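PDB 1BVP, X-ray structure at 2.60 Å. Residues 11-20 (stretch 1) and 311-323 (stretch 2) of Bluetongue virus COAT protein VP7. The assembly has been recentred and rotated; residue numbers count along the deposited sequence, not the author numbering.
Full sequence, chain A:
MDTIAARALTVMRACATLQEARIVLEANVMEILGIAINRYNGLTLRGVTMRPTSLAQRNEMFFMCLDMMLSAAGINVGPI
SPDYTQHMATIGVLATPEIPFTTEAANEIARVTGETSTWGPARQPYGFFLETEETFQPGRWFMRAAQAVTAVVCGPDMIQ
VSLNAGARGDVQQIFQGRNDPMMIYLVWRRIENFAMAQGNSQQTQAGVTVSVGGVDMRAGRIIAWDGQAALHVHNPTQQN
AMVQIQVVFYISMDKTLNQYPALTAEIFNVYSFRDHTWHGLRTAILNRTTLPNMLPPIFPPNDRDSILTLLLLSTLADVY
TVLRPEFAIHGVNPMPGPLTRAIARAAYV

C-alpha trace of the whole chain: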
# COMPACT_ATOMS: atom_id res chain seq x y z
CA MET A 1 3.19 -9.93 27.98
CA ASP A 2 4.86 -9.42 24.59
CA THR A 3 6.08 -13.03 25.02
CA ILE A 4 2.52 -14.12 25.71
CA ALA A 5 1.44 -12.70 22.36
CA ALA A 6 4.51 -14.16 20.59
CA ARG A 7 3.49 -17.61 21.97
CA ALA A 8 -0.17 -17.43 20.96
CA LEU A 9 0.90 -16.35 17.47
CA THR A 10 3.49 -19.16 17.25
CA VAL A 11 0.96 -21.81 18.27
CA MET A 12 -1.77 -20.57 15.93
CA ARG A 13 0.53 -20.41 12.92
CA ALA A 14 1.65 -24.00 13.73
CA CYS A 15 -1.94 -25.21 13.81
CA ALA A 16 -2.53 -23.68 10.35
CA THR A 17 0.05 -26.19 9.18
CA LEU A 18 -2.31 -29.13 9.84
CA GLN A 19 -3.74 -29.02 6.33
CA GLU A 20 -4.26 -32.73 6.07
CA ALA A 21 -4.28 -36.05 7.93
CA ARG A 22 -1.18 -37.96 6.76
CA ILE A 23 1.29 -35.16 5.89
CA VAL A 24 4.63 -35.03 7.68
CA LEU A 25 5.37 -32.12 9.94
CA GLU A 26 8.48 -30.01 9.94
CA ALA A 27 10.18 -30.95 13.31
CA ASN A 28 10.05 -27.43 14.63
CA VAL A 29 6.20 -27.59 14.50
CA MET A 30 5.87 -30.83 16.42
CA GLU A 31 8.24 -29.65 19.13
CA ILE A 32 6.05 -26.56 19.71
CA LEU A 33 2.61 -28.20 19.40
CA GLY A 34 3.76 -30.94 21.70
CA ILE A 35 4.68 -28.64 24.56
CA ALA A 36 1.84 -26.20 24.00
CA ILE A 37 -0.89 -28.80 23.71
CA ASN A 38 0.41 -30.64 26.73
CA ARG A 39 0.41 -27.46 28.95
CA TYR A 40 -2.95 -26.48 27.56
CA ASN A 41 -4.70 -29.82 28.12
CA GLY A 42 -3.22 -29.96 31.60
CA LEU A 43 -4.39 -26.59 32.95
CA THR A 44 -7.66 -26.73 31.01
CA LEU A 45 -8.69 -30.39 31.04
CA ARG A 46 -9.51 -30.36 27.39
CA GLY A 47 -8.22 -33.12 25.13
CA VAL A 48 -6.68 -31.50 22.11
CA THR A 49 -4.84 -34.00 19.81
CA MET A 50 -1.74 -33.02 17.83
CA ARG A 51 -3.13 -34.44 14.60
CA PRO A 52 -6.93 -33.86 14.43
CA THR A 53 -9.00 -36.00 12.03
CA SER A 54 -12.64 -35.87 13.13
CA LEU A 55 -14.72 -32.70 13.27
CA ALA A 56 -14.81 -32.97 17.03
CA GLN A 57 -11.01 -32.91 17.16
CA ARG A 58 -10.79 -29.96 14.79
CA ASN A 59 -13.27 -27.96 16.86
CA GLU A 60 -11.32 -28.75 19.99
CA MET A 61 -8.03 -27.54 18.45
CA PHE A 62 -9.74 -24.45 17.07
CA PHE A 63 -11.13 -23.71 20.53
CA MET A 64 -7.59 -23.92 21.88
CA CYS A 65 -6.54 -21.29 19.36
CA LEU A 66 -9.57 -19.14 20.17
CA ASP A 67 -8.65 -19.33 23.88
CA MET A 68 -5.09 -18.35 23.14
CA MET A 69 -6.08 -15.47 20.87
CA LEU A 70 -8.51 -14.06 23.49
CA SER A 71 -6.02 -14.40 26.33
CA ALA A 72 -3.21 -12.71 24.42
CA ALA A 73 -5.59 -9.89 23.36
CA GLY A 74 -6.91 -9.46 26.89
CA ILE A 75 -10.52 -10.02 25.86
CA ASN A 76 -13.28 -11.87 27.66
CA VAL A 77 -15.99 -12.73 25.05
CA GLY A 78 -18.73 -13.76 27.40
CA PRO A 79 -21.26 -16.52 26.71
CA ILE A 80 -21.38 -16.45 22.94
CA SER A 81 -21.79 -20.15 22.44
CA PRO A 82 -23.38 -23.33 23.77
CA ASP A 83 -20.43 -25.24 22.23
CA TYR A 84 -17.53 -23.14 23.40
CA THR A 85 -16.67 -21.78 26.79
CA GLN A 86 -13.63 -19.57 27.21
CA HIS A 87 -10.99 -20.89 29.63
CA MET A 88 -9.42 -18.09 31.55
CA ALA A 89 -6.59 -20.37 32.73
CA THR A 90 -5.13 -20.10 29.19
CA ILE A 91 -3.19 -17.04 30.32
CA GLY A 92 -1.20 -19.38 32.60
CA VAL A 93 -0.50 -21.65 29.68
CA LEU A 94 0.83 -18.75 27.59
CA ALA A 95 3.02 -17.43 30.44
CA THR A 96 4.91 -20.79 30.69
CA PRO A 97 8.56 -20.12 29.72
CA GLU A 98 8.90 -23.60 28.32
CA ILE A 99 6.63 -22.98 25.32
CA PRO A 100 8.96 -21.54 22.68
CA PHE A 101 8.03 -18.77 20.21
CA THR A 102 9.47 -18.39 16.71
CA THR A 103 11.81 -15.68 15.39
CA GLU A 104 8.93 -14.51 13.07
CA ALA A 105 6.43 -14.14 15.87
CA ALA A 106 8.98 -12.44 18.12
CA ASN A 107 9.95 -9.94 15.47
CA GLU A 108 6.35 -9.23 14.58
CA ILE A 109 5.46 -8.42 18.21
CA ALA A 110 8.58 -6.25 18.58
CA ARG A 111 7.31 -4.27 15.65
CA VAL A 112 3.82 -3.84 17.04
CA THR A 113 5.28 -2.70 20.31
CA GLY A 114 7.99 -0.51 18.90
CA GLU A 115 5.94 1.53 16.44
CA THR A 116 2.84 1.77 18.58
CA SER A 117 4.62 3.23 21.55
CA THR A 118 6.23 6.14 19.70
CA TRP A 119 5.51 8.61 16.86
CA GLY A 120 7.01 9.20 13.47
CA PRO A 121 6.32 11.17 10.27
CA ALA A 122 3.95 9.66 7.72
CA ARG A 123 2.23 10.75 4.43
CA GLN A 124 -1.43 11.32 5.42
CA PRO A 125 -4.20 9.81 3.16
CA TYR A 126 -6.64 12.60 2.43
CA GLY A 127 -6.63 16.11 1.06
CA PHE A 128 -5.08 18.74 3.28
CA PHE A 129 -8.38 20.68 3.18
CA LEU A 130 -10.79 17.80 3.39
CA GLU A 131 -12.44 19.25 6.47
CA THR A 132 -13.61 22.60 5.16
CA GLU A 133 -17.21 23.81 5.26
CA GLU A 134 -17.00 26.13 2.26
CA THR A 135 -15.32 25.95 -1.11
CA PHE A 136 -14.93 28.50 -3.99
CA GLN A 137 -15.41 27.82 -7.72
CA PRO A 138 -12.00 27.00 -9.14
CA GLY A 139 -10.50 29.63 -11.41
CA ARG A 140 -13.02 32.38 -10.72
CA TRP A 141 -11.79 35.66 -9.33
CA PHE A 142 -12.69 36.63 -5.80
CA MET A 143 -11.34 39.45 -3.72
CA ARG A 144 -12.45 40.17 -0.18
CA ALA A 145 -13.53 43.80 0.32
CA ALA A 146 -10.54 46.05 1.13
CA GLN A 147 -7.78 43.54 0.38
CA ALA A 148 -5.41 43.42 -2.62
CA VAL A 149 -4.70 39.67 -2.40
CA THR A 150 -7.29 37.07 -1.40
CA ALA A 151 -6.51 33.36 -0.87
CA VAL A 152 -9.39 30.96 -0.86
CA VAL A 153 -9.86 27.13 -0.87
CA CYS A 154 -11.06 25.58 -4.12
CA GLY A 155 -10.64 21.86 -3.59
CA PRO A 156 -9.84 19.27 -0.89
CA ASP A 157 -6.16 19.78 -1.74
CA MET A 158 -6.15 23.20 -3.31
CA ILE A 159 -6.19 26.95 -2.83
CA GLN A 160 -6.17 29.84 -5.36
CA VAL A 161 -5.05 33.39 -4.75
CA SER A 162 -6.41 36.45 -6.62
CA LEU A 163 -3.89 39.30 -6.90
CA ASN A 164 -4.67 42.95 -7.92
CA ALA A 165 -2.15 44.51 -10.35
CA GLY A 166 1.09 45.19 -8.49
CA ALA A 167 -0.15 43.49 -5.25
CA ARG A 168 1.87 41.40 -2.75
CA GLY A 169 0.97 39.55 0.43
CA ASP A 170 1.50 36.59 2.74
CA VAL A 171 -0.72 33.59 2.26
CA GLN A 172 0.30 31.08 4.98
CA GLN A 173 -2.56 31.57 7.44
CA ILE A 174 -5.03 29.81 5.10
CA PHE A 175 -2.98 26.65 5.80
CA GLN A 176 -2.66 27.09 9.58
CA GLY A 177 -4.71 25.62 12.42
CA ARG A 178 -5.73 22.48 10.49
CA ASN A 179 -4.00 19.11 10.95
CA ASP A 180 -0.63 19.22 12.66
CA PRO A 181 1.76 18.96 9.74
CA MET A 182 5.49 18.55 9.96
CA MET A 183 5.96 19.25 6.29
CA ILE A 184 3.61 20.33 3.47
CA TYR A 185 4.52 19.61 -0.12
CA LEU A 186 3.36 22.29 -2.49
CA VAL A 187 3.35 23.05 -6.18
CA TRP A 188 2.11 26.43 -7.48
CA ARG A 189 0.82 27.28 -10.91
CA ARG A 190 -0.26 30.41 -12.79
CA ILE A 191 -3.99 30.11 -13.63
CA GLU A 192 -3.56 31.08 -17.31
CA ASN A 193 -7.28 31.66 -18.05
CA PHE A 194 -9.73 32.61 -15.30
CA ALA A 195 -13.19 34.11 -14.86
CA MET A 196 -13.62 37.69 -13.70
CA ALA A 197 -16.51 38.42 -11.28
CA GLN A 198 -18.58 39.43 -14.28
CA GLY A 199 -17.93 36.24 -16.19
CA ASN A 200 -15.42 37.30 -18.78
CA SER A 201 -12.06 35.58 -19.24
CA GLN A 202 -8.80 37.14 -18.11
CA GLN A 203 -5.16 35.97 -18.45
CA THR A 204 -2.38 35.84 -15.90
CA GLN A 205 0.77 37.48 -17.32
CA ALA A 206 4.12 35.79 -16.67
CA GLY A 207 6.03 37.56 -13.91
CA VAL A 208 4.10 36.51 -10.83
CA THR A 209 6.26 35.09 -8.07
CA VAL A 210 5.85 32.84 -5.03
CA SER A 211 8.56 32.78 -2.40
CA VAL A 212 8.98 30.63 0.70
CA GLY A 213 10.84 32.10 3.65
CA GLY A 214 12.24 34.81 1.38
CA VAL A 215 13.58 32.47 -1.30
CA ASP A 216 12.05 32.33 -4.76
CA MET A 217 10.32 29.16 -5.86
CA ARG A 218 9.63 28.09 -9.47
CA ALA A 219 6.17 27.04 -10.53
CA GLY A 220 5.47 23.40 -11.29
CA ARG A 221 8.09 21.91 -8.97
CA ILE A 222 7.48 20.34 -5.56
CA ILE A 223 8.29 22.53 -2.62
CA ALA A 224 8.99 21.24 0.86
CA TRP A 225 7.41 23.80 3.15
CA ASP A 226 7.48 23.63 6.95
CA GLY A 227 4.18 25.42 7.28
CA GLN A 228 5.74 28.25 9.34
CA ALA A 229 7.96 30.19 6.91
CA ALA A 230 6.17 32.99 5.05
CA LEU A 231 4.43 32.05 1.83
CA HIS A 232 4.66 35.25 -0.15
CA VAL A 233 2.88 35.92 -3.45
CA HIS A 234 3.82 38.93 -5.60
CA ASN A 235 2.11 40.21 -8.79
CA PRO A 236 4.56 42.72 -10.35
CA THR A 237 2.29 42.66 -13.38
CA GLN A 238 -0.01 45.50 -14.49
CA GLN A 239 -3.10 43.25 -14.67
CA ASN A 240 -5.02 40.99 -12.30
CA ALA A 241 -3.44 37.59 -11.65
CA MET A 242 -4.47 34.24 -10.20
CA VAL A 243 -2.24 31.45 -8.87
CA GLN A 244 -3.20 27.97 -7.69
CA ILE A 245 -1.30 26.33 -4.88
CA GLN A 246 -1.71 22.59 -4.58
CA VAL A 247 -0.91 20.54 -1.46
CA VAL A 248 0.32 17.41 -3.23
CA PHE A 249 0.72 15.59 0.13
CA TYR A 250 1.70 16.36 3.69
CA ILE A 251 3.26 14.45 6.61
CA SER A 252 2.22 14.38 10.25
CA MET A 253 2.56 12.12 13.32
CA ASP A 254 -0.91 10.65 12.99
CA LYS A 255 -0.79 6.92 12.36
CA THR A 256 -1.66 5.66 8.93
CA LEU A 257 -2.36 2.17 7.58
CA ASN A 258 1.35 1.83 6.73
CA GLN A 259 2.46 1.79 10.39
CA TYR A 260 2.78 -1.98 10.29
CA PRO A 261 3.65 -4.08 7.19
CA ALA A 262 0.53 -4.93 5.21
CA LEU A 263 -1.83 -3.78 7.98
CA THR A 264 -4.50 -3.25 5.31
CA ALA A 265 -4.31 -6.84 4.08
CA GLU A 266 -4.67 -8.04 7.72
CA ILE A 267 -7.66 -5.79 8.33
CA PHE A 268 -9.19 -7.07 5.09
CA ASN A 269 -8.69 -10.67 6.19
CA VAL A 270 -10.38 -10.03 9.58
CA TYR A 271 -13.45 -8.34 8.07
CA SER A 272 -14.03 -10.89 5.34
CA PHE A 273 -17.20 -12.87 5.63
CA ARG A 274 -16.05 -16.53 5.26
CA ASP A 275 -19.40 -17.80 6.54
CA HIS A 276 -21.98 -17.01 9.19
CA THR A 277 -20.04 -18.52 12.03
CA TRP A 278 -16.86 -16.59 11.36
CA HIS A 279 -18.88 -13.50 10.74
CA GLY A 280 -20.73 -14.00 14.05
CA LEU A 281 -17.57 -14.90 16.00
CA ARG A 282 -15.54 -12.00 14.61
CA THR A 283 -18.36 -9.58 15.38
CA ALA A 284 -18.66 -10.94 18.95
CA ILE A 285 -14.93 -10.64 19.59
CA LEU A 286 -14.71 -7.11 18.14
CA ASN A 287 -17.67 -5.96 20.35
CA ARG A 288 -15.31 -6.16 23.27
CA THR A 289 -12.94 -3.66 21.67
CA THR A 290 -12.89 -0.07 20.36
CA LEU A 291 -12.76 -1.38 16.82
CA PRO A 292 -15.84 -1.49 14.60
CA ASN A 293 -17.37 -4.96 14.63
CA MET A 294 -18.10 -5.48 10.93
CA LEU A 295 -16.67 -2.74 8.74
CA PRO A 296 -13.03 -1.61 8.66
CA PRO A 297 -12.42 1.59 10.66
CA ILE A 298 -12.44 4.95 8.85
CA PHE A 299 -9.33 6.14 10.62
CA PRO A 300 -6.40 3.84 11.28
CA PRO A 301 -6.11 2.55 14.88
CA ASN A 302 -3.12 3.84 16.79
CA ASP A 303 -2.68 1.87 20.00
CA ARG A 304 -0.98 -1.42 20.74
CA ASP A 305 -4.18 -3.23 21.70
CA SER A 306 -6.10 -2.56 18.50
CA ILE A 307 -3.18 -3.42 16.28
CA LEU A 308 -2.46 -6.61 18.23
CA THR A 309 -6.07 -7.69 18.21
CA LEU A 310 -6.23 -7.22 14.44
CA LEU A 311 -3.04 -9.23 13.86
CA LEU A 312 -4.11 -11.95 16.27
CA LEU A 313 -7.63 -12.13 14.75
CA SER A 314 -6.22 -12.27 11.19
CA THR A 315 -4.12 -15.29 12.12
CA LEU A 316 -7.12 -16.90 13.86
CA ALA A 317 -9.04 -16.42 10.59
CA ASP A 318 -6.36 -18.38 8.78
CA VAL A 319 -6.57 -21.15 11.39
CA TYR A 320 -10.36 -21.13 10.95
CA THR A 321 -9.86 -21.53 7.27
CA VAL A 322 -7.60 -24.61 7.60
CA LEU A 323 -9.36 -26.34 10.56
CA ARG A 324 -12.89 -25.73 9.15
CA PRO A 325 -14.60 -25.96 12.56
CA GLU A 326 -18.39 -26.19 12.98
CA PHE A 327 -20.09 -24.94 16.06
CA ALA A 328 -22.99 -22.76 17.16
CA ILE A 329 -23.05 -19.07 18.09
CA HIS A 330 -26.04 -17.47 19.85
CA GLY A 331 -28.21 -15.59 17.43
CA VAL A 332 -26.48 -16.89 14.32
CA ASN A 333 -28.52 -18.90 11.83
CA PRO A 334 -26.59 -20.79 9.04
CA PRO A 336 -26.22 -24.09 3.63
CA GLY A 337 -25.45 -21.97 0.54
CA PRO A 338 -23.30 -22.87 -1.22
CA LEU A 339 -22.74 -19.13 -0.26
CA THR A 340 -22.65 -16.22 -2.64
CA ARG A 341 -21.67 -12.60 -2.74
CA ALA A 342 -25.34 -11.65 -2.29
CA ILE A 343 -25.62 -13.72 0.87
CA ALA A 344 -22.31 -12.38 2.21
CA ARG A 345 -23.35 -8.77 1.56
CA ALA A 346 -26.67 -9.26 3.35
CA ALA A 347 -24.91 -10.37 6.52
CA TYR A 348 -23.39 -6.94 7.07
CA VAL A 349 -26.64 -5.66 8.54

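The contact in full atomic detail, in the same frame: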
# COMPACT_ATOMS: atom_id res chain seq x y z
N VAL A 11 1.83 -20.64 18.23
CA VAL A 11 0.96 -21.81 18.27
C VAL A 11 -0.10 -21.82 17.19
O VAL A 11 -0.36 -22.87 16.58
CB VAL A 11 0.27 -21.93 19.61
CG1 VAL A 11 -0.68 -23.07 19.59
CG2 VAL A 11 1.31 -22.05 20.72
N MET A 12 -0.73 -20.66 16.96
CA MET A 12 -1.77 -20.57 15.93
C MET A 12 -1.21 -20.78 14.55
O MET A 12 -1.82 -21.48 13.75
CB MET A 12 -2.51 -19.25 15.97
CG MET A 12 -3.20 -18.95 17.27
SD MET A 12 -4.32 -17.53 17.02
CE MET A 12 -3.26 -16.17 17.27
N ARG A 13 -0.03 -20.21 14.26
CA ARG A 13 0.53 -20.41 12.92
C ARG A 13 0.91 -21.89 12.70
O ARG A 13 0.83 -22.40 11.58
CB ARG A 13 1.71 -19.47 12.64
CG ARG A 13 1.40 -18.00 12.79
CD ARG A 13 2.59 -17.05 12.46
NE ARG A 13 2.71 -16.80 11.02
CZ ARG A 13 3.79 -17.08 10.27
NH1 ARG A 13 4.90 -17.60 10.81
NH2 ARG A 13 3.76 -16.86 8.95
N ALA A 14 1.29 -22.58 13.78
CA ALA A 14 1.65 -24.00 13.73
C ALA A 14 0.39 -24.82 13.42
O ALA A 14 0.42 -25.76 12.62
CB ALA A 14 2.23 -24.43 15.06
N CYS A 15 -0.72 -24.47 14.07
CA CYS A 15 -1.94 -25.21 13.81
C CYS A 15 -2.41 -25.05 12.36
O CYS A 15 -3.05 -25.94 11.81
CB CYS A 15 -3.04 -24.77 14.74
SG CYS A 15 -2.79 -25.12 16.46
N ALA A 16 -2.10 -23.91 11.73
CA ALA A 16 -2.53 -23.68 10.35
C ALA A 16 -1.76 -24.55 9.39
O ALA A 16 -1.99 -24.53 8.19
CB ALA A 16 -2.35 -22.24 9.97
N THR A 17 -0.79 -25.27 9.93
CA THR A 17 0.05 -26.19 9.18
C THR A 17 -0.67 -27.53 8.96
O THR A 17 -0.43 -28.21 7.97
CB THR A 17 1.32 -26.40 9.98
OG1 THR A 17 2.27 -25.39 9.65
CG2 THR A 17 1.89 -27.73 9.76
N LEU A 18 -1.56 -27.89 9.88
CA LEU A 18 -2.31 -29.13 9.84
C LEU A 18 -3.34 -29.21 8.72
O LEU A 18 -4.51 -29.53 8.95
CB LEU A 18 -2.99 -29.34 11.19
CG LEU A 18 -2.09 -29.85 12.34
CD1 LEU A 18 -0.67 -29.87 11.97
CD2 LEU A 18 -2.24 -29.00 13.56
N GLN A 19 -2.87 -29.02 7.49
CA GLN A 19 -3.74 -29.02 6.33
C GLN A 19 -4.40 -30.37 6.11
O GLN A 19 -5.58 -30.48 5.85
CB GLN A 19 -2.98 -28.53 5.06
CG GLN A 19 -3.48 -27.19 4.41
CD GLN A 19 -2.61 -25.94 4.75
OE1 GLN A 19 -2.55 -25.46 5.88
NE2 GLN A 19 -1.98 -25.38 3.73
N GLU A 20 -3.66 -31.44 6.33
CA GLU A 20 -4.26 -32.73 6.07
C GLU A 20 -3.89 -33.77 7.13
O GLU A 20 -3.16 -33.48 8.10
CB GLU A 20 -3.90 -33.11 4.63
CG GLU A 20 -4.12 -34.50 4.18
CD GLU A 20 -3.02 -34.89 3.23
OE1 GLU A 20 -2.84 -34.14 2.23
OE2 GLU A 20 -2.29 -35.88 3.52
N LEU A 311 -4.01 -8.22 14.30
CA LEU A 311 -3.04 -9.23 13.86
C LEU A 311 -3.42 -10.63 14.36
O LEU A 311 -3.47 -11.59 13.59
CB LEU A 311 -1.65 -8.89 14.35
CG LEU A 311 -1.17 -7.61 13.70
CD1 LEU A 311 0.26 -7.38 14.12
CD2 LEU A 311 -1.28 -7.72 12.18
N LEU A 312 -3.72 -10.71 15.65
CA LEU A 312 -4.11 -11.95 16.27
C LEU A 312 -5.40 -12.52 15.62
O LEU A 312 -5.48 -13.72 15.28
CB LEU A 312 -4.28 -11.70 17.78
CG LEU A 312 -3.22 -12.16 18.81
CD1 LEU A 312 -1.85 -12.25 18.26
CD2 LEU A 312 -3.25 -11.26 20.02
N LEU A 313 -6.39 -11.67 15.38
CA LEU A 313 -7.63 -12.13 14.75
C LEU A 313 -7.41 -12.58 13.31
O LEU A 313 -8.04 -13.52 12.86
CB LEU A 313 -8.66 -11.03 14.76
CG LEU A 313 -9.96 -11.28 15.50
CD1 LEU A 313 -10.87 -10.14 15.11
CD2 LEU A 313 -10.59 -12.62 15.13
N SER A 314 -6.52 -11.91 12.58
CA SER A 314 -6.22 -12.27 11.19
C SER A 314 -5.64 -13.68 11.14
O SER A 314 -6.04 -14.51 10.30
CB SER A 314 -5.24 -11.27 10.59
OG SER A 314 -5.11 -11.54 9.21
N THR A 315 -4.70 -13.96 12.03
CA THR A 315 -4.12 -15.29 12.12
C THR A 315 -5.22 -16.30 12.50
O THR A 315 -5.33 -17.36 11.87
CB THR A 315 -3.01 -15.31 13.16
OG1 THR A 315 -2.05 -14.31 12.83
CG2 THR A 315 -2.29 -16.67 13.17
N LEU A 316 -6.04 -15.98 13.49
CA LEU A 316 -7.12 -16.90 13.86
C LEU A 316 -8.03 -17.19 12.67
O LEU A 316 -8.54 -18.31 12.53
CB LEU A 316 -7.93 -16.36 15.03
CG LEU A 316 -9.04 -17.26 15.59
CD1 LEU A 316 -8.42 -18.44 16.30
CD2 LEU A 316 -9.89 -16.47 16.60
N ALA A 317 -8.19 -16.21 11.77
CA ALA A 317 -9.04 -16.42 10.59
C ALA A 317 -8.39 -17.45 9.70
O ALA A 317 -9.08 -18.28 9.09
CB ALA A 317 -9.24 -15.16 9.83
N ASP A 318 -7.07 -17.39 9.59
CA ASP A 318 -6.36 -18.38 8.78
C ASP A 318 -6.51 -19.77 9.39
O ASP A 318 -6.74 -20.74 8.67
CB ASP A 318 -4.90 -18.05 8.67
CG ASP A 318 -4.64 -16.82 7.85
OD1 ASP A 318 -5.43 -16.51 6.92
OD2 ASP A 318 -3.60 -16.20 8.11
N VAL A 319 -6.40 -19.86 10.72
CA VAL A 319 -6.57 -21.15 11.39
C VAL A 319 -7.98 -21.66 11.11
O VAL A 319 -8.16 -22.82 10.75
CB VAL A 319 -6.37 -21.04 12.92
CG1 VAL A 319 -6.80 -22.34 13.59
CG2 VAL A 319 -4.91 -20.75 13.23
N TYR A 320 -8.97 -20.77 11.21
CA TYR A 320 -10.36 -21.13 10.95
C TYR A 320 -10.47 -21.73 9.58
O TYR A 320 -11.16 -22.74 9.34
CB TYR A 320 -11.24 -19.89 11.00
CG TYR A 320 -12.72 -20.17 10.84
CD1 TYR A 320 -13.52 -20.45 11.96
CD2 TYR A 320 -13.33 -20.17 9.58
CE1 TYR A 320 -14.91 -20.72 11.83
CE2 TYR A 320 -14.72 -20.44 9.43
CZ TYR A 320 -15.49 -20.71 10.57
OH TYR A 320 -16.84 -20.97 10.45
N THR A 321 -9.83 -21.07 8.64
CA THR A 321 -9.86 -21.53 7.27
C THR A 321 -9.27 -22.93 7.09
O THR A 321 -9.84 -23.71 6.33
CB THR A 321 -9.23 -20.46 6.34
OG1 THR A 321 -10.25 -19.51 6.01
CG2 THR A 321 -8.66 -21.04 5.07
N VAL A 322 -8.15 -23.26 7.75
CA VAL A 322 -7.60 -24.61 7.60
C VAL A 322 -8.30 -25.68 8.45
O VAL A 322 -8.58 -26.74 7.94
CB VAL A 322 -6.05 -24.68 7.66
CG1 VAL A 322 -5.45 -23.32 7.41
CG2 VAL A 322 -5.57 -25.28 8.89
N LEU A 323 -8.66 -25.38 9.70
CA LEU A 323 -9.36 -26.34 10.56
C LEU A 323 -10.83 -26.59 10.21
O LEU A 323 -11.37 -27.63 10.56
CB LEU A 323 -9.25 -25.97 12.04
CG LEU A 323 -7.80 -26.06 12.57
CD1 LEU A 323 -7.70 -25.77 14.06
CD2 LEU A 323 -7.28 -27.45 12.29

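Two segments some three hundred residues apart in sequence meet through close packing of apolar side chains against one another and against backbone. The helix that carries residues 11–15 runs in roughly the same direction as the helix of residues 311–323, their axes inclined by 24° and 9.0 Å apart at closest approach. No hydrogen bond crosses between them; the contact consists of van der Waals packing and buries 493 Å² counted over both sides.

Met12 covers the most surface. Its CA-to-CB bond points toward the other helix, and the side chain sits as a knob in a hole formed by Leu312, Thr315, Leu316 and Val319, residues spaced so that they lie on neighbouring turns of one helix face. An unbranched, flexible thioether suits such a hole because it can be threaded along it. With chi1 m, chi2 t and chi3 m, the chain runs along the partner helix: CB of Met12 lies 3.8 Å from CG2 of Thr315 and 3.9 Å from CG2 of Val319, SD of Met12 is 4.3 Å from CD1 of Leu316, and CE of Met12 ends 4.3 Å from CD1 of Leu312 and 3.9 Å from the backbone O of Leu312. The two ends of the side chain thus touch different turns of the same helix.

Val322 is the second centre, and its CA-to-CB bond also points toward the other stretch. Here the other segment forms a type I turn from Cys15 to Leu18, closed by the hydrogen bond from Leu18 N to Cys15 O (3.1 Å). Val322 packs largely against backbone: its CG2 is 3.7 Å from O of Ala16 and 3.9 Å from O of Cys15, while its CG1 lies 4.2 Å from CB of Ala16. A compact branched side chain presents two methyl groups to this surface without needing a deep pocket.

Thr315, in the wall of the Met12 hole, shows how a polar residue can serve an apolar contact. Its OG1 turns back to its own helix, donating a hydrogen bond to O of Leu311 at 3.2 Å, and its CG2 is left to meet Met12 and also CG of Arg13, at 3.9 Å. In the latter pair the arginine contributes part of its aliphatic stem. Val319, between the two centres, bridges the two ends of the contact. Its CG2 reaches CB of Met12, lies 4.4 Å from CB of Ala16, and comes within 3.2 Å of O of Met12, a tight approach for a methyl group and a carbonyl oxygen. O of Met12 also accepts the helical hydrogen bond from Ala16 N (3.2 Å), so its polar requirement is met within its own segment.

Ala16 lies where the backbones come nearest, its CA 4.9 Å from CA of Val319. Its methyl, directed sideways, is near both Val319 and Val322; a small residue is in keeping with so close an approach.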